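Local coordinates for transposon Tn7 transposition protein TnsA (Escherichia coli, PDB 1T0F) that forms the Tn7 transposase together with TnsB and, as a restriction enzyme-like endonuclease, cuts the 5' DNA strands at the transposon ends, at residues 36-50 and 60-72. Numbering follows the deposited sequence.
Sequences LTVQEVPSSGRSHRI and HLLSDLELAVFLS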
ATOM      1  N   LEU A  36      -4.363  -8.971   7.525  1.00 27.03           N
ATOM      2  CA  LEU A  36      -3.000  -9.497   7.533  1.00 27.74           C
ATOM      3  C   LEU A  36      -2.060  -8.502   8.205  1.00 28.45           C
ATOM      4  O   LEU A  36      -2.253  -7.292   8.099  1.00 29.36           O
ATOM      5  CB  LEU A  36      -2.504  -9.735   6.105  1.00 27.46           C
ATOM      6  CG  LEU A  36      -3.321 -10.623   5.163  1.00 28.01           C
ATOM      7  CD1 LEU A  36      -2.671 -10.605   3.779  1.00 27.09           C
ATOM      8  CD2 LEU A  36      -3.399 -12.046   5.711  1.00 27.00           C
ATOM      9  N   THR A  37      -1.037  -9.018   8.880  1.00 27.02           N
ATOM     10  CA  THR A  37      -0.048  -8.184   9.549  1.00 29.87           C
ATOM     11  C   THR A  37       1.316  -8.512   8.953  1.00 28.97           C
ATOM     12  O   THR A  37       1.442  -9.461   8.178  1.00 29.97           O
ATOM     13  CB  THR A  37      -0.007  -8.470  11.063  1.00 30.91           C
ATOM     14  OG1 THR A  37       0.557  -9.769  11.290  1.00 33.01           O
ATOM     15  CG2 THR A  37      -1.405  -8.429  11.641  1.00 31.43           C
ATOM     16  N   VAL A  38       2.337  -7.734   9.304  1.00 29.54           N
ATOM     17  CA  VAL A  38       3.678  -7.978   8.783  1.00 30.85           C
ATOM     18  C   VAL A  38       4.175  -9.380   9.158  1.00 33.70           C
ATOM     19  O   VAL A  38       5.158  -9.873   8.599  1.00 32.78           O
ATOM     20  CB  VAL A  38       4.690  -6.931   9.304  1.00 32.20           C
ATOM     21  CG1 VAL A  38       4.306  -5.541   8.800  1.00 29.28           C
ATOM     22  CG2 VAL A  38       4.741  -6.964  10.828  1.00 33.53           C
ATOM     23  N   GLN A  39       3.489 -10.020  10.100  1.00 35.40           N
ATOM     24  CA  GLN A  39       3.857 -11.370  10.524  1.00 37.37           C
ATOM     25  C   GLN A  39       3.535 -12.350   9.401  1.00 37.37           C
ATOM     26  O   GLN A  39       4.138 -13.415   9.308  1.00 35.49           O
ATOM     27  CB  GLN A  39       3.084 -11.768  11.783  1.00 40.25           C
ATOM     28  CG  GLN A  39       3.341 -10.879  12.990  1.00 46.83           C
ATOM     29  CD  GLN A  39       4.794 -10.894  13.443  1.00 51.05           C
ATOM     30  OE1 GLN A  39       5.681 -10.391  12.748  1.00 53.36           O
ATOM     31  NE2 GLN A  39       5.042 -11.478  14.613  1.00 51.77           N
ATOM     32  N   GLU A  40       2.576 -11.986   8.554  1.00 36.61           N
ATOM     33  CA  GLU A  40       2.180 -12.829   7.433  1.00 37.67           C
ATOM     34  C   GLU A  40       2.919 -12.476   6.144  1.00 38.60           C
ATOM     35  O   GLU A  40       2.494 -12.858   5.051  1.00 38.51           O
ATOM     36  CB  GLU A  40       0.672 -12.729   7.189  1.00 37.36           C
ATOM     37  CG  GLU A  40      -0.194 -13.486   8.187  1.00 39.05           C
ATOM     38  CD  GLU A  40      -0.267 -12.817   9.549  1.00 41.22           C
ATOM     39  OE1 GLU A  40      -0.705 -11.646   9.614  1.00 41.82           O
ATOM     40  OE2 GLU A  40       0.103 -13.465  10.553  1.00 37.69           O
ATOM     41  N   VAL A  41       4.021 -11.745   6.263  1.00 38.78           N
ATOM     42  CA  VAL A  41       4.789 -11.368   5.085  1.00 40.50           C
ATOM     43  C   VAL A  41       5.402 -12.614   4.440  1.00 43.79           C
ATOM     44  O   VAL A  41       5.947 -13.477   5.129  1.00 42.99           O
ATOM     45  CB  VAL A  41       5.920 -10.375   5.444  1.00 39.74           C
ATOM     46  CG1 VAL A  41       6.885 -11.011   6.431  1.00 37.78           C
ATOM     47  CG2 VAL A  41       6.654  -9.941   4.183  1.00 38.22           C
ATOM     48  N   PRO A  42       5.303 -12.731   3.106  1.00 45.32           N
ATOM     49  CA  PRO A  42       5.876 -13.899   2.431  1.00 48.07           C
ATOM     50  C   PRO A  42       7.398 -13.891   2.527  1.00 49.79           C
ATOM     51  O   PRO A  42       8.024 -12.835   2.463  1.00 50.53           O
ATOM     52  CB  PRO A  42       5.372 -13.750   0.997  1.00 47.70           C
ATOM     53  CG  PRO A  42       5.278 -12.268   0.832  1.00 48.03           C
ATOM     54  CD  PRO A  42       4.651 -11.834   2.136  1.00 46.20           C
ATOM     55  N   SER A  43       7.987 -15.071   2.686  1.00 52.38           N
ATOM     56  CA  SER A  43       9.437 -15.203   2.801  1.00 54.29           C
ATOM     57  C   SER A  43      10.194 -14.623   1.607  1.00 55.00           C
ATOM     58  O   SER A  43      11.418 -14.496   1.643  1.00 55.28           O
ATOM     59  CB  SER A  43       9.808 -16.679   2.979  1.00 55.56           C
ATOM     60  OG  SER A  43       9.207 -17.480   1.975  1.00 56.49           O
ATOM     61  N   SER A  44       9.462 -14.263   0.556  1.00 55.85           N
ATOM     62  CA  SER A  44      10.078 -13.709  -0.645  1.00 56.57           C
ATOM     63  C   SER A  44      10.078 -12.185  -0.662  1.00 56.54           C
ATOM     64  O   SER A  44      10.460 -11.579  -1.664  1.00 57.92           O
ATOM     65  CB  SER A  44       9.347 -14.203  -1.895  1.00 58.18           C
ATOM     66  OG  SER A  44       8.121 -13.506  -2.075  1.00 57.59           O
ATOM     67  N   GLY A  45       9.652 -11.563   0.434  1.00 54.02           N
ATOM     68  CA  GLY A  45       9.617 -10.112   0.457  1.00 51.06           C
ATOM     69  C   GLY A  45       9.990  -9.438   1.763  1.00 47.43           C
ATOM     70  O   GLY A  45      10.415 -10.086   2.720  1.00 48.08           O
ATOM     71  N   ARG A  46       9.826  -8.119   1.792  1.00 43.82           N
ATOM     72  CA  ARG A  46      10.144  -7.319   2.968  1.00 39.67           C
ATOM     73  C   ARG A  46       8.900  -6.595   3.467  1.00 36.82           C
ATOM     74  O   ARG A  46       8.108  -6.088   2.676  1.00 36.03           O
ATOM     75  CB  ARG A  46      11.238  -6.301   2.630  1.00 39.79           C
ATOM     76  CG  ARG A  46      11.596  -5.372   3.781  1.00 40.91           C
ATOM     77  CD  ARG A  46      12.851  -4.543   3.500  1.00 42.41           C
ATOM     78  NE  ARG A  46      12.703  -3.650   2.354  1.00 43.53           N
ATOM     79  CZ  ARG A  46      13.502  -2.613   2.111  1.00 44.86           C
ATOM     80  NH1 ARG A  46      14.506  -2.340   2.936  1.00 43.58           N
ATOM     81  NH2 ARG A  46      13.296  -1.844   1.048  1.00 45.09           N
ATOM     82  N   SER A  47       8.732  -6.545   4.783  1.00 32.98           N
ATOM     83  CA  SER A  47       7.572  -5.883   5.366  1.00 30.38           C
ATOM     84  C   SER A  47       7.950  -4.515   5.920  1.00 27.81           C
ATOM     85  O   SER A  47       9.125  -4.223   6.153  1.00 26.15           O
ATOM     86  CB  SER A  47       6.982  -6.732   6.487  1.00 31.24           C
ATOM     87  OG  SER A  47       7.879  -6.796   7.578  1.00 31.41           O
ATOM     88  N   HIS A  48       6.938  -3.684   6.130  1.00 26.30           N
ATOM     89  CA  HIS A  48       7.135  -2.339   6.645  1.00 24.69           C
ATOM     90  C   HIS A  48       5.986  -1.977   7.572  1.00 23.67           C
ATOM     91  O   HIS A  48       4.825  -2.299   7.306  1.00 23.59           O
ATOM     92  CB  HIS A  48       7.151  -1.320   5.497  1.00 24.43           C
ATOM     93  CG  HIS A  48       8.192  -1.583   4.455  1.00 23.45           C
ATOM     94  ND1 HIS A  48       9.511  -1.215   4.610  1.00 23.90           N
ATOM     95  CD2 HIS A  48       8.104  -2.172   3.237  1.00 24.33           C
ATOM     96  CE1 HIS A  48      10.192  -1.565   3.530  1.00 25.17           C
ATOM     97  NE2 HIS A  48       9.361  -2.147   2.684  1.00 23.69           N
ATOM     98  N   ARG A  49       6.324  -1.303   8.661  1.00 23.94           N
ATOM     99  CA  ARG A  49       5.346  -0.823   9.621  1.00 24.44           C
ATOM    100  C   ARG A  49       5.529   0.681   9.520  1.00 24.09           C
ATOM    101  O   ARG A  49       6.618   1.201   9.772  1.00 23.55           O
ATOM    102  CB  ARG A  49       5.684  -1.326  11.023  1.00 26.60           C
ATOM    103  CG  ARG A  49       5.340  -2.794  11.224  1.00 33.95           C
ATOM    104  CD  ARG A  49       3.868  -2.952  11.531  1.00 40.52           C
ATOM    105  NE  ARG A  49       3.642  -3.156  12.962  1.00 49.20           N
ATOM    106  CZ  ARG A  49       2.584  -2.706  13.633  1.00 51.75           C
ATOM    107  NH1 ARG A  49       1.644  -2.009  13.008  1.00 53.80           N
ATOM    108  NH2 ARG A  49       2.460  -2.967  14.927  1.00 53.95           N
ATOM    109  N   ILE A  50       4.478   1.387   9.129  1.00 24.49           N
ATOM    110  CA  ILE A  50       4.610   2.822   8.968  1.00 23.91           C
ATOM    111  C   ILE A  50       3.441   3.621   9.520  1.00 21.28           C
ATOM    112  O   ILE A  50       2.276   3.267   9.347  1.00 19.45           O
ATOM    113  CB  ILE A  50       4.844   3.172   7.474  1.00 25.11           C
ATOM    114  CG1 ILE A  50       5.128   4.669   7.315  1.00 26.56           C
ATOM    115  CG2 ILE A  50       3.641   2.771   6.650  1.00 28.10           C
ATOM    116  CD1 ILE A  50       5.765   5.017   5.984  1.00 29.25           C
ATOM    117  N   HIS A  60       0.369  -1.835   8.249  1.00 20.51           N
ATOM    118  CA  HIS A  60       1.095  -3.065   7.942  1.00 20.62           C
ATOM    119  C   HIS A  60       1.164  -3.277   6.446  1.00 19.19           C
ATOM    120  O   HIS A  60       0.157  -3.591   5.817  1.00 18.36           O
ATOM    121  CB  HIS A  60       0.382  -4.261   8.563  1.00 22.86           C
ATOM    122  CG  HIS A  60       0.525  -4.338  10.047  1.00 27.71           C
ATOM    123  ND1 HIS A  60       1.433  -5.171  10.662  1.00 28.73           N
ATOM    124  CD2 HIS A  60      -0.106  -3.668  11.039  1.00 31.22           C
ATOM    125  CE1 HIS A  60       1.355  -5.013  11.972  1.00 32.02           C
ATOM    126  NE2 HIS A  60       0.429  -4.106  12.226  1.00 31.99           N
ATOM    127  N   LEU A  61       2.358  -3.120   5.888  1.00 19.79           N
ATOM    128  CA  LEU A  61       2.567  -3.290   4.458  1.00 20.65           C
ATOM    129  C   LEU A  61       3.468  -4.513   4.287  1.00 21.45           C
ATOM    130  O   LEU A  61       4.491  -4.640   4.965  1.00 20.96           O
ATOM    131  CB  LEU A  61       3.214  -2.026   3.885  1.00 21.54           C
ATOM    132  CG  LEU A  61       2.443  -0.761   4.304  1.00 21.44           C
ATOM    133  CD1 LEU A  61       3.182   0.484   3.823  1.00 24.59           C
ATOM    134  CD2 LEU A  61       1.037  -0.807   3.750  1.00 20.24           C
ATOM    135  N   LEU A  62       3.076  -5.407   3.383  1.00 21.52           N
ATOM    136  CA  LEU A  62       3.815  -6.648   3.172  1.00 22.89           C
ATOM    137  C   LEU A  62       4.805  -6.745   2.004  1.00 24.44           C
ATOM    138  O   LEU A  62       5.257  -7.842   1.672  1.00 25.54           O
ATOM    139  CB  LEU A  62       2.817  -7.810   3.112  1.00 23.69           C
ATOM    140  CG  LEU A  62       2.269  -8.272   4.472  1.00 24.22           C
ATOM    141  CD1 LEU A  62       1.706  -7.098   5.269  1.00 26.88           C
ATOM    142  CD2 LEU A  62       1.197  -9.324   4.240  1.00 26.90           C
ATOM    143  N   SER A  63       5.151  -5.614   1.393  1.00 22.39           N
ATOM    144  CA  SER A  63       6.121  -5.599   0.299  1.00 22.90           C
ATOM    145  C   SER A  63       6.553  -4.163   0.026  1.00 23.76           C
ATOM    146  O   SER A  63       5.888  -3.223   0.465  1.00 21.76           O
ATOM    147  CB  SER A  63       5.518  -6.190  -0.979  1.00 24.94           C
ATOM    148  OG  SER A  63       4.583  -5.305  -1.572  1.00 23.65           O
ATOM    149  N   ASP A  64       7.661  -4.000  -0.697  1.00 23.62           N
ATOM    150  CA  ASP A  64       8.149  -2.671  -1.044  1.00 24.98           C
ATOM    151  C   ASP A  64       7.142  -2.016  -1.984  1.00 23.73           C
ATOM    152  O   ASP A  64       6.989  -0.792  -1.989  1.00 22.61           O
ATOM    153  CB  ASP A  64       9.513  -2.741  -1.741  1.00 29.37           C
ATOM    154  CG  ASP A  64      10.634  -3.178  -0.810  1.00 33.16           C
ATOM    155  OD1 ASP A  64      10.421  -3.240   0.420  1.00 34.14           O
ATOM    156  OD2 ASP A  64      11.743  -3.451  -1.314  1.00 35.50           O
ATOM    157  N   LEU A  65       6.456  -2.828  -2.780  1.00 22.12           N
ATOM    158  CA  LEU A  65       5.464  -2.296  -3.704  1.00 22.27           C
ATOM    159  C   LEU A  65       4.275  -1.718  -2.942  1.00 21.70           C
ATOM    160  O   LEU A  65       3.740  -0.671  -3.313  1.00 18.08           O
ATOM    161  CB  LEU A  65       4.989  -3.383  -4.668  1.00 23.79           C
ATOM    162  CG  LEU A  65       4.039  -2.909  -5.766  1.00 27.21           C
ATOM    163  CD1 LEU A  65       4.505  -1.580  -6.339  1.00 30.05           C
ATOM    164  CD2 LEU A  65       3.961  -3.990  -6.863  1.00 29.90           C
ATOM    165  N   GLU A  66       3.856  -2.409  -1.882  1.00 19.52           N
ATOM    166  CA  GLU A  66       2.746  -1.926  -1.062  1.00 19.93           C
ATOM    167  C   GLU A  66       3.170  -0.639  -0.367  1.00 18.15           C
ATOM    168  O   GLU A  66       2.366   0.279  -0.194  1.00 19.45           O
ATOM    169  CB  GLU A  66       2.343  -2.980  -0.026  1.00 19.74           C
ATOM    170  CG  GLU A  66       1.384  -4.032  -0.581  1.00 22.51           C
ATOM    171  CD  GLU A  66       1.073  -5.137   0.423  1.00 27.05           C
ATOM    172  OE1 GLU A  66       1.009  -4.838   1.636  1.00 24.49           O
ATOM    173  OE2 GLU A  66       0.876  -6.298  -0.010  1.00 27.03           O
ATOM    174  N   LEU A  67       4.436  -0.577   0.040  1.00 17.89           N
ATOM    175  CA  LEU A  67       4.965   0.629   0.676  1.00 19.66           C
ATOM    176  C   LEU A  67       4.861   1.801  -0.307  1.00 20.43           C
ATOM    177  O   LEU A  67       4.439   2.903   0.061  1.00 18.62           O
ATOM    178  CB  LEU A  67       6.434   0.431   1.069  1.00 21.06           C
ATOM    179  CG  LEU A  67       7.197   1.663   1.576  1.00 21.61           C
ATOM    180  CD1 LEU A  67       6.577   2.160   2.879  1.00 21.88           C
ATOM    181  CD2 LEU A  67       8.668   1.302   1.783  1.00 21.38           C
ATOM    182  N   ALA A  68       5.250   1.567  -1.559  1.00 18.77           N
ATOM    183  CA  ALA A  68       5.193   2.633  -2.565  1.00 19.06           C
ATOM    184  C   ALA A  68       3.765   3.155  -2.767  1.00 19.42           C
ATOM    185  O   ALA A  68       3.540   4.364  -2.874  1.00 19.37           O
ATOM    186  CB  ALA A  68       5.766   2.135  -3.886  1.00 18.13           C
ATOM    187  N   VAL A  69       2.798   2.245  -2.819  1.00 18.82           N
ATOM    188  CA  VAL A  69       1.406   2.638  -2.998  1.00 19.32           C
ATOM    189  C   VAL A  69       0.911   3.387  -1.761  1.00 18.88           C
ATOM    190  O   VAL A  69       0.216   4.396  -1.878  1.00 18.52           O
ATOM    191  CB  VAL A  69       0.497   1.404  -3.264  1.00 19.92           C
ATOM    192  CG1 VAL A  69      -0.957   1.839  -3.356  1.00 20.81           C
ATOM    193  CG2 VAL A  69       0.919   0.719  -4.565  1.00 22.50           C
ATOM    194  N   PHE A  70       1.275   2.900  -0.577  1.00 18.38           N
ATOM    195  CA  PHE A  70       0.870   3.565   0.655  1.00 19.89           C
ATOM    196  C   PHE A  70       1.400   5.005   0.709  1.00 19.59           C
ATOM    197  O   PHE A  70       0.649   5.938   0.981  1.00 18.99           O
ATOM    198  CB  PHE A  70       1.389   2.813   1.884  1.00 21.02           C
ATOM    199  CG  PHE A  70       1.182   3.561   3.170  1.00 23.99           C
ATOM    200  CD1 PHE A  70      -0.039   3.515   3.827  1.00 25.63           C
ATOM    201  CD2 PHE A  70       2.185   4.387   3.676  1.00 26.37           C
ATOM    202  CE1 PHE A  70      -0.262   4.284   4.971  1.00 25.08           C
ATOM    203  CE2 PHE A  70       1.974   5.160   4.814  1.00 25.53           C
ATOM    204  CZ  PHE A  70       0.743   5.106   5.462  1.00 26.20           C
ATOM    205  N   LEU A  71       2.693   5.183   0.464  1.00 19.74           N
ATOM    206  CA  LEU A  71       3.276   6.526   0.505  1.00 21.76           C
ATOM    207  C   LEU A  71       2.599   7.452  -0.510  1.00 21.46           C
ATOM    208  O   LEU A  71       2.383   8.638  -0.239  1.00 22.03           O
ATOM    209  CB  LEU A  71       4.782   6.458   0.246  1.00 21.81           C
ATOM    210  CG  LEU A  71       5.615   5.738   1.314  1.00 22.81           C
ATOM    211  CD1 LEU A  71       7.050   5.553   0.824  1.00 23.18           C
ATOM    212  CD2 LEU A  71       5.591   6.538   2.607  1.00 24.75           C
ATOM    213  N   SER A  72       2.263   6.913  -1.675  1.00 20.49           N
ATOM    214  CA  SER A  72       1.590   7.700  -2.708  1.00 21.04           C
ATOM    215  C   SER A  72       0.185   8.101  -2.250  1.00 22.54           C
ATOM    216  O   SER A  72      -0.262   9.223  -2.511  1.00 21.52           O
ATOM    217  CB  SER A  72       1.506   6.906  -4.020  1.00 20.30           C
ATOM    218  OG  SER A  72       2.796   6.510  -4.466  1.00 22.43           O
TER
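Leu36 CD1 meets Leu62 CD2 at 4.1 Å, the two side chains crossing at about a right angle. The backbone N of Val38 gives a hydrogen bond to His60 ND1 (3.0 Å), tilted 22° from the imidazole plane, while Thr37 CA and CB touch the same ND1, with CG2 farther off on one side of the ring. Leu62 CD2 packs against the backbone of 37-40, 3.9 Å from Glu40 O. Arg46, its chain bent at chi3 (62°), brings NE to the syn lone pair of Asp64 OD1 in a salt bridge, at 3.0 Å. That same oxygen accepts His48 NE2 on its anti side at 2.7 Å, the donor line staying near the imidazole plane, so one carboxylate oxygen holds two side chains. Leu67 CD2 covers one face of the His48 ring, 3.6 Å from its centroid, while the bond to Asp64 restrains the ring's rotation. His48 and Leu61 are an antiparallel hydrogen-bonded pair, with reciprocal backbone bonds. Beyond them, Arg49 lays CD over the His60 face opposite Thr37, 3.5 Å from the centroid. With an alanine at His60, Val38 N would probably lose its acceptor and a gap would open between Thr37 and the Arg49 side chain. In Ile50, CG1 is anti to the backbone N (chi1 -174°), which leaves CG2 between that N and the carbonyl carbon, where it meets the Phe70 face, 3.4 Å from CE2. Ser63 N-caps the following helix, its OG accepting from the backbone N of catalytic Glu66, whose OE1 takes Leu62 N. The arrangement is a beta hairpin packed against the active-site helix of a PDDEXK-type nuclease domain.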